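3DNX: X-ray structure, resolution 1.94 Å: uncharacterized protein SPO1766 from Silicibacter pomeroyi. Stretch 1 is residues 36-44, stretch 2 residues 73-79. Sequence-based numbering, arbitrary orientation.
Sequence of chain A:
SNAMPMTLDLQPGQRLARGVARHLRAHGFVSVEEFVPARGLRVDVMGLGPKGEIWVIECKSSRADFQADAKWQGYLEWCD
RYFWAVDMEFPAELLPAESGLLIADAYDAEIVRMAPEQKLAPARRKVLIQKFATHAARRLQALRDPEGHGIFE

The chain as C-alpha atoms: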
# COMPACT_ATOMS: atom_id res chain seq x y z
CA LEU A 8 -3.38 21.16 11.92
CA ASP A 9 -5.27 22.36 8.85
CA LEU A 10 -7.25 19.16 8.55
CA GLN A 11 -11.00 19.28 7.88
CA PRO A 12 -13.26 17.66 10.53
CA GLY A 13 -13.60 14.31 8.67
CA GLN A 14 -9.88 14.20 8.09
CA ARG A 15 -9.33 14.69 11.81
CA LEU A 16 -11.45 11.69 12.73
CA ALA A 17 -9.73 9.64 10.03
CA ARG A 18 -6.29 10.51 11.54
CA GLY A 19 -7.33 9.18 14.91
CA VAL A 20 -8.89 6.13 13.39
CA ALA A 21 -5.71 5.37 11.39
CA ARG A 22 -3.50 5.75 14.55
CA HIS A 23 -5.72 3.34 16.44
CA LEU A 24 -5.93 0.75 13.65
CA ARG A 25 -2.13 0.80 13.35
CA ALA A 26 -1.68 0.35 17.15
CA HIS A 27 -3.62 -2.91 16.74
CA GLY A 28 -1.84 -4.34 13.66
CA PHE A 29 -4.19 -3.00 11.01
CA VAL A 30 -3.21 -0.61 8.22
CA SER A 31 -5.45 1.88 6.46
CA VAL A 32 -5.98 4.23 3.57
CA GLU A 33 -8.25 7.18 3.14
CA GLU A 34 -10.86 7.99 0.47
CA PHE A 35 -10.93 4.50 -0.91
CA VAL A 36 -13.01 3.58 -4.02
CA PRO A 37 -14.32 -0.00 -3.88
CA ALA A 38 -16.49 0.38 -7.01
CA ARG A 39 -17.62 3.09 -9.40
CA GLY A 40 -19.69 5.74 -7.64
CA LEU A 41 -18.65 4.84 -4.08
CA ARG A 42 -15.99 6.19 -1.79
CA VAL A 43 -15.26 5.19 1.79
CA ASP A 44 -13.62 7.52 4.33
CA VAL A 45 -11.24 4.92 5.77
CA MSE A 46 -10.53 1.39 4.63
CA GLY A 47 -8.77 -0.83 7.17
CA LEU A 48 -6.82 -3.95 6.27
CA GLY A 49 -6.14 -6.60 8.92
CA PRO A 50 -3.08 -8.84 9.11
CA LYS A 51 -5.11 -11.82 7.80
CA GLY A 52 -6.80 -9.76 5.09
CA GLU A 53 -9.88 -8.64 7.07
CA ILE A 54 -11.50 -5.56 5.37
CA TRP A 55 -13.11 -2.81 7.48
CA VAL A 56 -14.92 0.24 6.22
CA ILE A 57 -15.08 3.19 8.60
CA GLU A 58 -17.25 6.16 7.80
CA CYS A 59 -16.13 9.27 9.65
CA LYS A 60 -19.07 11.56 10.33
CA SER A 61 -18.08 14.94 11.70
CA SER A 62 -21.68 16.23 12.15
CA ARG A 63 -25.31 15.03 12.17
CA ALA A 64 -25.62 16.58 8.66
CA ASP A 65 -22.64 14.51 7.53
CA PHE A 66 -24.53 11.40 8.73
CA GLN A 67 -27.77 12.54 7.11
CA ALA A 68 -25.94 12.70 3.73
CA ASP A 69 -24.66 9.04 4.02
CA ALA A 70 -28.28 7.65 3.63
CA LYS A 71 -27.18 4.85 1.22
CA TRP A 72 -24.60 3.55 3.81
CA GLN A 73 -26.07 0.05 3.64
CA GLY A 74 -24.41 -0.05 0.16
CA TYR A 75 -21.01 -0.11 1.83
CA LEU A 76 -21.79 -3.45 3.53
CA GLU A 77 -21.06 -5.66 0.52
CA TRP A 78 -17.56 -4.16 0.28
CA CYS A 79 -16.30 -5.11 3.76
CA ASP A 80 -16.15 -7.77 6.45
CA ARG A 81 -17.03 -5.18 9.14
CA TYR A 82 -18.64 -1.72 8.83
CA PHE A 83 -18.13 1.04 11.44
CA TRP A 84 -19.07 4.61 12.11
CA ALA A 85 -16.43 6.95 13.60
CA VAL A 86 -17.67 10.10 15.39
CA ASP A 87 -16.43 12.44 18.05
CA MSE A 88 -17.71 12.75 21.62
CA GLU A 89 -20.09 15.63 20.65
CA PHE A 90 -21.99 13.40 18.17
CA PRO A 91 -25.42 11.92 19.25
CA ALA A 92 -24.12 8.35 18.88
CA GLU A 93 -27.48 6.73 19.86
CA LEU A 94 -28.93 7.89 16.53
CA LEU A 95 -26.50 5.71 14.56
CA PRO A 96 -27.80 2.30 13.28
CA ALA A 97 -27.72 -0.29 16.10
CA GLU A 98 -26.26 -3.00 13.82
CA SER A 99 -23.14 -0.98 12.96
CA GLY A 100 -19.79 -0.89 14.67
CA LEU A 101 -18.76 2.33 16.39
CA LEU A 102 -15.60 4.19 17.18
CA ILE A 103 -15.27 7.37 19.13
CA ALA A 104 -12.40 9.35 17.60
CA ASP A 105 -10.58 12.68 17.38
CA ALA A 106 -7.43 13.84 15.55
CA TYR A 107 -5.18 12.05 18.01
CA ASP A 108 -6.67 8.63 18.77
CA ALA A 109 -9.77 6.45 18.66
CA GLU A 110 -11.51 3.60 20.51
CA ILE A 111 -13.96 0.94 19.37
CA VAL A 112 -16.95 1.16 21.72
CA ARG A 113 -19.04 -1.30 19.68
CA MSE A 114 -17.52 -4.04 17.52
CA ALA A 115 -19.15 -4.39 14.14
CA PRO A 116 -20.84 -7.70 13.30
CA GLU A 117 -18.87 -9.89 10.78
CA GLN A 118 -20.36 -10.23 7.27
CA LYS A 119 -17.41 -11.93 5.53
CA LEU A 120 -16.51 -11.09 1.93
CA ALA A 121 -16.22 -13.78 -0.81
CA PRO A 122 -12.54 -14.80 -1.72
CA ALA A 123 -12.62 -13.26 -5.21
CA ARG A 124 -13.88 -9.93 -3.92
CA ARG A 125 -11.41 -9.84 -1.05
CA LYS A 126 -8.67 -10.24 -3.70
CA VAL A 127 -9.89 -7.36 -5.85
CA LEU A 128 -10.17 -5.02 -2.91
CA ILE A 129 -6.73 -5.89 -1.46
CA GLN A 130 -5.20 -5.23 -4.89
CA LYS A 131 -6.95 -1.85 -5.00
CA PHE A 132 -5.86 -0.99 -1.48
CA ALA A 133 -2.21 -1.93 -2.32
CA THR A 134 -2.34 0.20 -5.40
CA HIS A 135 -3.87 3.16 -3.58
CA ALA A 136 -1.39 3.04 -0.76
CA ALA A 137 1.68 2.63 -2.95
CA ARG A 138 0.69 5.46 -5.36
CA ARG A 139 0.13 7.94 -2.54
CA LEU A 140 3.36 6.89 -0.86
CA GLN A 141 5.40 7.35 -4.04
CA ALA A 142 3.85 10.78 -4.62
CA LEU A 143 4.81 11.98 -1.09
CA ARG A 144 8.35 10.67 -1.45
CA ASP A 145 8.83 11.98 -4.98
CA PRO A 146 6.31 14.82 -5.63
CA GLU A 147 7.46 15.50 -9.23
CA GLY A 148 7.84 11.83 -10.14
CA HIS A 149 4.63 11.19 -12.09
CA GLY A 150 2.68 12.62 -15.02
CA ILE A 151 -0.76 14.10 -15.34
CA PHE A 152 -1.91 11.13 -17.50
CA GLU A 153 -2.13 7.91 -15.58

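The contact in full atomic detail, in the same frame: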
# COMPACT_ATOMS: atom_id res chain seq x y z
N VAL A 36 -11.93 3.85 -3.03
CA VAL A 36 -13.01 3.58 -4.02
C VAL A 36 -13.15 2.08 -4.29
O VAL A 36 -12.37 1.50 -5.07
CB VAL A 36 -12.78 4.31 -5.34
CG1 VAL A 36 -13.84 3.93 -6.37
CG2 VAL A 36 -12.76 5.81 -5.12
N PRO A 37 -14.14 1.44 -3.65
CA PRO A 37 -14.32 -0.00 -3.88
C PRO A 37 -15.02 -0.37 -5.20
O PRO A 37 -14.91 -1.51 -5.66
CB PRO A 37 -15.15 -0.43 -2.66
CG PRO A 37 -15.92 0.81 -2.26
CD PRO A 37 -15.09 1.99 -2.67
N ALA A 38 -15.73 0.59 -5.79
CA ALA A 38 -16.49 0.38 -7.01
C ALA A 38 -16.90 1.76 -7.48
O ALA A 38 -16.95 2.70 -6.68
CB ALA A 38 -17.74 -0.49 -6.75
N ARG A 39 -17.16 1.86 -8.78
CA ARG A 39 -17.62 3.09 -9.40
C ARG A 39 -18.73 3.71 -8.58
O ARG A 39 -19.66 3.02 -8.21
CB ARG A 39 -18.19 2.82 -10.79
CG ARG A 39 -17.19 2.90 -11.90
CD ARG A 39 -17.92 3.14 -13.20
NE ARG A 39 -17.02 3.35 -14.33
CZ ARG A 39 -16.53 4.53 -14.73
NH1 ARG A 39 -16.84 5.65 -14.09
NH2 ARG A 39 -15.73 4.57 -15.78
N GLY A 40 -18.64 5.02 -8.34
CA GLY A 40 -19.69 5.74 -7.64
C GLY A 40 -19.69 5.65 -6.13
O GLY A 40 -20.53 6.27 -5.49
N LEU A 41 -18.77 4.90 -5.54
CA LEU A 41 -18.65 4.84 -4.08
C LEU A 41 -17.28 5.29 -3.62
O LEU A 41 -16.28 5.10 -4.30
CB LEU A 41 -18.87 3.41 -3.57
CG LEU A 41 -20.25 2.79 -3.78
CD1 LEU A 41 -20.18 1.31 -3.44
CD2 LEU A 41 -21.30 3.53 -2.91
N ARG A 42 -17.25 5.86 -2.43
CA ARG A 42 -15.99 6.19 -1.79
C ARG A 42 -16.13 6.06 -0.29
O ARG A 42 -17.13 6.51 0.28
CB ARG A 42 -15.55 7.59 -2.15
CG ARG A 42 -14.07 7.82 -1.89
CD ARG A 42 -13.64 9.19 -2.32
NE ARG A 42 -14.27 10.18 -1.46
CZ ARG A 42 -14.03 11.49 -1.49
NH1 ARG A 42 -13.12 12.01 -2.33
NH2 ARG A 42 -14.69 12.29 -0.64
N VAL A 43 -15.18 5.38 0.36
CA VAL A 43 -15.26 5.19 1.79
C VAL A 43 -14.18 6.02 2.47
O VAL A 43 -13.08 6.17 1.96
CB VAL A 43 -15.17 3.69 2.22
CG1 VAL A 43 -16.13 2.78 1.42
CG2 VAL A 43 -13.80 3.19 2.16
N ASP A 44 -14.50 6.56 3.65
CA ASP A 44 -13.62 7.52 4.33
C ASP A 44 -12.30 6.88 4.80
O ASP A 44 -11.23 7.45 4.59
CB ASP A 44 -14.35 8.13 5.52
CG ASP A 44 -15.56 8.97 5.09
OD1 ASP A 44 -15.56 9.48 3.95
OD2 ASP A 44 -16.47 9.11 5.93
N GLN A 73 -25.93 1.50 3.73
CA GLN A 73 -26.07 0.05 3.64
C GLN A 73 -25.36 -0.52 2.38
O GLN A 73 -24.98 -1.68 2.38
CB GLN A 73 -27.51 -0.39 3.73
CG GLN A 73 -27.92 -0.56 5.18
CD GLN A 73 -29.39 -0.39 5.39
OE1 GLN A 73 -30.09 -1.33 5.76
NE2 GLN A 73 -29.88 0.83 5.14
N GLY A 74 -25.16 0.32 1.36
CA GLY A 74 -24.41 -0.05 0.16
C GLY A 74 -22.93 -0.31 0.37
O GLY A 74 -22.29 -0.97 -0.47
N TYR A 75 -22.38 0.20 1.48
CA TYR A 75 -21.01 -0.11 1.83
C TYR A 75 -20.82 -1.54 2.36
O TYR A 75 -19.72 -2.06 2.33
CB TYR A 75 -20.46 0.84 2.88
CG TYR A 75 -20.42 2.29 2.52
CD1 TYR A 75 -21.08 3.23 3.32
CD2 TYR A 75 -19.69 2.76 1.43
CE1 TYR A 75 -21.03 4.58 3.04
CE2 TYR A 75 -19.64 4.14 1.13
CZ TYR A 75 -20.32 5.04 1.94
OH TYR A 75 -20.30 6.39 1.69
N LEU A 76 -21.89 -2.15 2.85
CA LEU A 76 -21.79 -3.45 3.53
C LEU A 76 -21.17 -4.58 2.69
O LEU A 76 -20.38 -5.39 3.21
CB LEU A 76 -23.18 -3.84 4.06
CG LEU A 76 -23.72 -2.91 5.17
CD1 LEU A 76 -24.98 -3.48 5.84
CD2 LEU A 76 -22.63 -2.62 6.21
N GLU A 77 -21.54 -4.64 1.42
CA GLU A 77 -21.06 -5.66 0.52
C GLU A 77 -19.59 -5.51 0.16
O GLU A 77 -19.03 -6.35 -0.53
CB GLU A 77 -21.92 -5.70 -0.76
CG GLU A 77 -21.89 -4.44 -1.65
CD GLU A 77 -22.44 -4.74 -3.04
OE1 GLU A 77 -22.32 -5.91 -3.48
OE2 GLU A 77 -22.98 -3.82 -3.70
N TRP A 78 -18.96 -4.43 0.61
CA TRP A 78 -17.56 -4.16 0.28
C TRP A 78 -16.62 -4.31 1.47
O TRP A 78 -15.49 -3.86 1.38
CB TRP A 78 -17.43 -2.76 -0.31
CG TRP A 78 -18.21 -2.61 -1.55
CD1 TRP A 78 -19.36 -1.90 -1.71
CD2 TRP A 78 -17.94 -3.23 -2.82
NE1 TRP A 78 -19.82 -2.02 -3.00
CE2 TRP A 78 -18.96 -2.83 -3.70
CE3 TRP A 78 -16.92 -4.08 -3.29
CZ2 TRP A 78 -19.00 -3.24 -5.02
CZ3 TRP A 78 -16.95 -4.47 -4.59
CH2 TRP A 78 -17.99 -4.07 -5.46
N CYS A 79 -17.10 -4.93 2.55
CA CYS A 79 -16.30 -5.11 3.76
C CYS A 79 -16.72 -6.32 4.58
O CYS A 79 -17.77 -6.89 4.36
CB CYS A 79 -16.34 -3.84 4.63
SG CYS A 79 -17.95 -3.36 5.27
O HOH W 1 -19.91 6.62 -1.45

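Contact between residues 73-79 and 36-44 of SPO1766, a small apolar interface that buries 331 Å² in total and has no direct hydrogen bond between the two stretches. Q73 lies out of reach, but its O accepts a hydrogen bond from L76 N (3.2 Å). G74 contributes only main chain: its O lies 4.3 Å from L41 CD1. The CA-to-CB bond of Y75 points sideways, yet with chi1 near -60° (m) the ring reaches across. V43 CG1 packs 3.6 Å from Y75 CD2, and L41 CD2 adds a looser apolar contact, 4.4 Å from Y75 CE2; both approach the ring obliquely. At the ring's far end, Y75 OH comes within 3.5 Å of R42 O. A water bridges the same two residues, accepting from R42 N (2.9 Å from the water O) and donating to Y75 OH (3.2 Å from the water O), so the polar link between the stretches is indirect. The CA-to-CB bond of R42 points away from stretch 2. L76 and E77 make no contact. W78, whose N is hydrogen-bonded to Y75 O (3.0 Å), gives up the most surface, and its CA-to-CB bond points toward the partner. P37 O lies over one face of the indole, 3.8 Å from W78 CZ3, while P37 CB packs 3.9 Å from W78 CG. A38 CB touches W78 CZ2 at 3.5 Å. L41 CD1 sits 3.7 Å from W78 CD1 and 3.4 Å from W78 NE1, a buried nitrogen without a polar partner in the model. A type II turn from A38 to L41, closed by L41 N to A38 O (3.1 Å), brings these two residues to the same indole, while R39 and G40 stay clear. C79 ends the stretch out of reach.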